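Local coordinates for protein endonuclease and methylase LlaGI (Lactococcus lactis, PDB 5FFJ) that is a single-chain restriction-modification enzyme that recognises a specific DNA sequence, probably methylates adenine in it, and carries a helicase-like ATPase, at residues A[1045-1050]-A[1259-1264]. Residues are numbered along the deposited sequence; the frame is centred on the assembly and turned at random.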
ATOM      1  N   PRO A1045      25.000 -23.248 -30.664  1.00 46.42           N
ATOM      2  CA  PRO A1045      23.763 -22.740 -30.064  1.00 52.21           C
ATOM      3  C   PRO A1045      22.860 -23.869 -29.590  1.00 43.90           C
ATOM      4  O   PRO A1045      22.919 -24.972 -30.126  1.00 40.67           O
ATOM      5  CB  PRO A1045      23.111 -21.956 -31.206  1.00 53.54           C
ATOM      6  CG  PRO A1045      23.637 -22.586 -32.436  1.00 55.40           C
ATOM      7  CD  PRO A1045      25.044 -22.991 -32.114  1.00 44.26           C
ATOM      8  N   LEU A1046      22.026 -23.584 -28.598  1.00 47.11           N
ATOM      9  CA  LEU A1046      21.189 -24.611 -27.994  1.00 52.93           C
ATOM     10  C   LEU A1046      19.875 -24.758 -28.757  1.00 53.69           C
ATOM     11  O   LEU A1046      19.334 -25.857 -28.865  1.00 48.81           O
ATOM     12  CB  LEU A1046      20.928 -24.268 -26.527  1.00 52.48           C
ATOM     13  CG  LEU A1046      20.558 -25.379 -25.541  1.00 49.48           C
ATOM     14  CD1 LEU A1046      21.473 -26.588 -25.666  1.00 50.19           C
ATOM     15  CD2 LEU A1046      20.623 -24.819 -24.128  1.00 46.67           C
ATOM     16  N   ALA A1047      19.373 -23.651 -29.298  1.00 46.62           N
ATOM     17  CA  ALA A1047      18.125 -23.672 -30.054  1.00 62.22           C
ATOM     18  C   ALA A1047      17.944 -22.415 -30.902  1.00 64.82           C
ATOM     19  O   ALA A1047      18.665 -21.430 -30.739  1.00 58.78           O
ATOM     20  CB  ALA A1047      16.942 -23.832 -29.107  1.00 54.49           C
ATOM     21  N   ASP A1048      16.980 -22.481 -31.820  1.00 64.04           N
ATOM     22  CA  ASP A1048      16.536 -21.331 -32.613  1.00 78.03           C
ATOM     23  C   ASP A1048      17.563 -20.834 -33.633  1.00 82.93           C
ATOM     24  O   ASP A1048      17.343 -19.807 -34.278  1.00 81.99           O
ATOM     25  CB  ASP A1048      16.145 -20.170 -31.692  1.00 68.94           C
ATOM     26  CG  ASP A1048      15.118 -20.570 -30.650  1.00 80.36           C
ATOM     27  OD1 ASP A1048      14.384 -21.554 -30.884  1.00 78.17           O
ATOM     28  OD2 ASP A1048      15.040 -19.895 -29.600  1.00 84.43           O
ATOM     29  N   GLU A1049      18.671 -21.555 -33.785  1.00 77.05           N
ATOM     30  CA  GLU A1049      19.670 -21.221 -34.800  1.00 68.85           C
ATOM     31  C   GLU A1049      19.985 -22.436 -35.667  1.00 71.02           C
ATOM     32  O   GLU A1049      19.529 -23.544 -35.384  1.00 66.28           O
ATOM     33  CB  GLU A1049      20.952 -20.698 -34.147  1.00 57.49           C
ATOM     34  CG  GLU A1049      20.758 -19.433 -33.320  1.00 63.83           C
ATOM     35  CD  GLU A1049      22.065 -18.865 -32.798  1.00 77.35           C
ATOM     36  OE1 GLU A1049      23.138 -19.292 -33.280  1.00 75.29           O
ATOM     37  OE2 GLU A1049      22.022 -17.990 -31.907  1.00 61.88           O
ATOM     38  N   ASN A1050      20.755 -22.224 -36.730  1.00 74.96           N
ATOM     39  CA  ASN A1050      21.199 -23.327 -37.573  1.00 79.22           C
ATOM     40  C   ASN A1050      22.125 -24.263 -36.807  1.00 70.50           C
ATOM     41  O   ASN A1050      22.963 -23.817 -36.023  1.00 76.26           O
ATOM     42  CB  ASN A1050      21.909 -22.806 -38.826  1.00 79.43           C
ATOM     43  CG  ASN A1050      20.964 -22.121 -39.793  1.00 78.53           C
ATOM     44  OD1 ASN A1050      19.754 -22.339 -39.754  1.00 88.21           O
ATOM     45  ND2 ASN A1050      21.517 -21.294 -40.675  1.00 87.26           N
ATOM     46  N   LYS A1259      22.418 -13.658 -19.359  1.00 59.04           N
ATOM     47  CA  LYS A1259      21.862 -12.694 -20.299  1.00 60.09           C
ATOM     48  C   LYS A1259      21.369 -13.310 -21.608  1.00 59.09           C
ATOM     49  O   LYS A1259      20.830 -12.605 -22.461  1.00 50.36           O
ATOM     50  CB  LYS A1259      22.905 -11.611 -20.591  1.00 58.09           C
ATOM     51  CG  LYS A1259      23.221 -10.753 -19.377  1.00 62.44           C
ATOM     52  CD  LYS A1259      24.177  -9.625 -19.700  1.00 64.11           C
ATOM     53  CE  LYS A1259      24.071  -8.527 -18.659  1.00 66.13           C
ATOM     54  NZ  LYS A1259      25.291  -7.683 -18.595  1.00 67.22           N
ATOM     55  N   ASP A1260      21.533 -14.619 -21.764  1.00 54.86           N
ATOM     56  CA  ASP A1260      21.009 -15.302 -22.945  1.00 54.50           C
ATOM     57  C   ASP A1260      21.030 -16.815 -22.764  1.00 54.21           C
ATOM     58  O   ASP A1260      21.691 -17.342 -21.871  1.00 57.07           O
ATOM     59  CB  ASP A1260      21.807 -14.901 -24.193  1.00 56.84           C
ATOM     60  CG  ASP A1260      21.112 -15.289 -25.489  1.00 50.72           C
ATOM     61  OD1 ASP A1260      20.753 -16.475 -25.654  1.00 69.27           O
ATOM     62  OD2 ASP A1260      20.919 -14.401 -26.345  1.00 78.43           O
ATOM     63  N   LEU A1261      20.273 -17.499 -23.615  1.00 54.64           N
ATOM     64  CA  LEU A1261      20.198 -18.955 -23.607  1.00 29.69           C
ATOM     65  C   LEU A1261      21.591 -19.559 -23.754  1.00 44.56           C
ATOM     66  O   LEU A1261      22.387 -19.072 -24.558  1.00 49.51           O
ATOM     67  CB  LEU A1261      19.285 -19.430 -24.738  1.00 36.51           C
ATOM     68  CG  LEU A1261      18.575 -20.778 -24.624  1.00 49.23           C
ATOM     69  CD1 LEU A1261      17.716 -20.848 -23.376  1.00 45.03           C
ATOM     70  CD2 LEU A1261      17.721 -20.991 -25.865  1.00 45.85           C
ATOM     71  N   PRO A1262      21.896 -20.618 -22.978  1.00 44.21           N
ATOM     72  CA  PRO A1262      23.248 -21.196 -22.985  1.00 38.63           C
ATOM     73  C   PRO A1262      23.744 -21.636 -24.358  1.00 43.07           C
ATOM     74  O   PRO A1262      22.950 -21.932 -25.250  1.00 49.14           O
ATOM     75  CB  PRO A1262      23.116 -22.413 -22.063  1.00 35.76           C
ATOM     76  CG  PRO A1262      21.980 -22.095 -21.174  1.00 41.82           C
ATOM     77  CD  PRO A1262      21.026 -21.289 -21.993  1.00 49.37           C
ATOM     78  N   ARG A1263      25.065 -21.662 -24.507  1.00 50.64           N
ATOM     79  CA  ARG A1263      25.719 -22.215 -25.685  1.00 48.60           C
ATOM     80  C   ARG A1263      26.706 -23.282 -25.233  1.00 47.92           C
ATOM     81  O   ARG A1263      27.569 -23.024 -24.397  1.00 65.30           O
ATOM     82  CB  ARG A1263      26.440 -21.129 -26.484  1.00 52.41           C
ATOM     83  CG  ARG A1263      25.553 -19.963 -26.890  1.00 60.76           C
ATOM     84  CD  ARG A1263      26.269 -19.005 -27.827  1.00 62.11           C
ATOM     85  NE  ARG A1263      25.419 -18.618 -28.954  1.00 58.97           N
ATOM     86  CZ  ARG A1263      25.569 -19.041 -30.209  1.00 54.68           C
ATOM     87  NH1 ARG A1263      26.551 -19.873 -30.541  1.00 50.74           N
ATOM     88  NH2 ARG A1263      24.730 -18.622 -31.146  1.00 71.77           N
ATOM     89  N   ILE A1264      26.570 -24.480 -25.791  1.00 53.28           N
ATOM     90  CA  ILE A1264      27.390 -25.615 -25.388  1.00 44.40           C
ATOM     91  C   ILE A1264      28.628 -25.743 -26.277  1.00 46.35           C
ATOM     92  O   ILE A1264      28.504 -25.822 -27.500  1.00 36.60           O
ATOM     93  CB  ILE A1264      26.576 -26.924 -25.441  1.00 38.30           C
ATOM     94  CG1 ILE A1264      25.772 -27.103 -24.155  1.00 46.08           C
ATOM     95  CG2 ILE A1264      27.490 -28.135 -25.616  1.00 52.42           C
ATOM     96  CD1 ILE A1264      24.877 -25.941 -23.804  1.00 43.72           C
TER
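Arg1263 reaches across to the turn 1045-1050 with one face of its guanidinium against Pro1045 and its NH2 held by Glu1049. Its CG stands anti to the carbonyl carbon, and a bend at chi3 (135°) sets the flat group so that CB of Pro1045 stands 3.6 Å off the guanidinium plane, nearer its margin than its centre. Glu1049 meets the same group at its edge. Its chain, extended beyond CG, crosses that of Arg1263 at about a right angle, with NH2 of Arg1263 2.7 Å from OE1 and 2.9 Å from OE2 of Glu1049. Both oxygens go to NH2, so the acid does not pair side-on with two nitrogens; both hydrogen bonds are weak, with N-H...O angles near 120°, and the two planes are 48° apart.

Leu1046 builds the apolar half. With CG anti to its backbone N, its branches diverge: CD2 packs 4.0 Å from CB of Pro1262, while CD1 meets CD1 of Ile1264 tip to tip at 3.9 Å. A looser touch joins Ala1047 to Leu1261.

The backbone of Arg1263 is held by the hydroxyls of Tyr1040 and Tyr1249. One salt bridge and a small apolar cluster thus join the loop between strands 1044-1045 and 1058-1059 to the chain leaving helix 1254-1259, 209 residues on, with bound DNA about 6 Å away at the nearest atom. Leu1046 also packs on strand 1210-1214 and, like Ile1264, on helix 1234-1243, while Leu1261 and Pro1262 rest on strand 1180-1184.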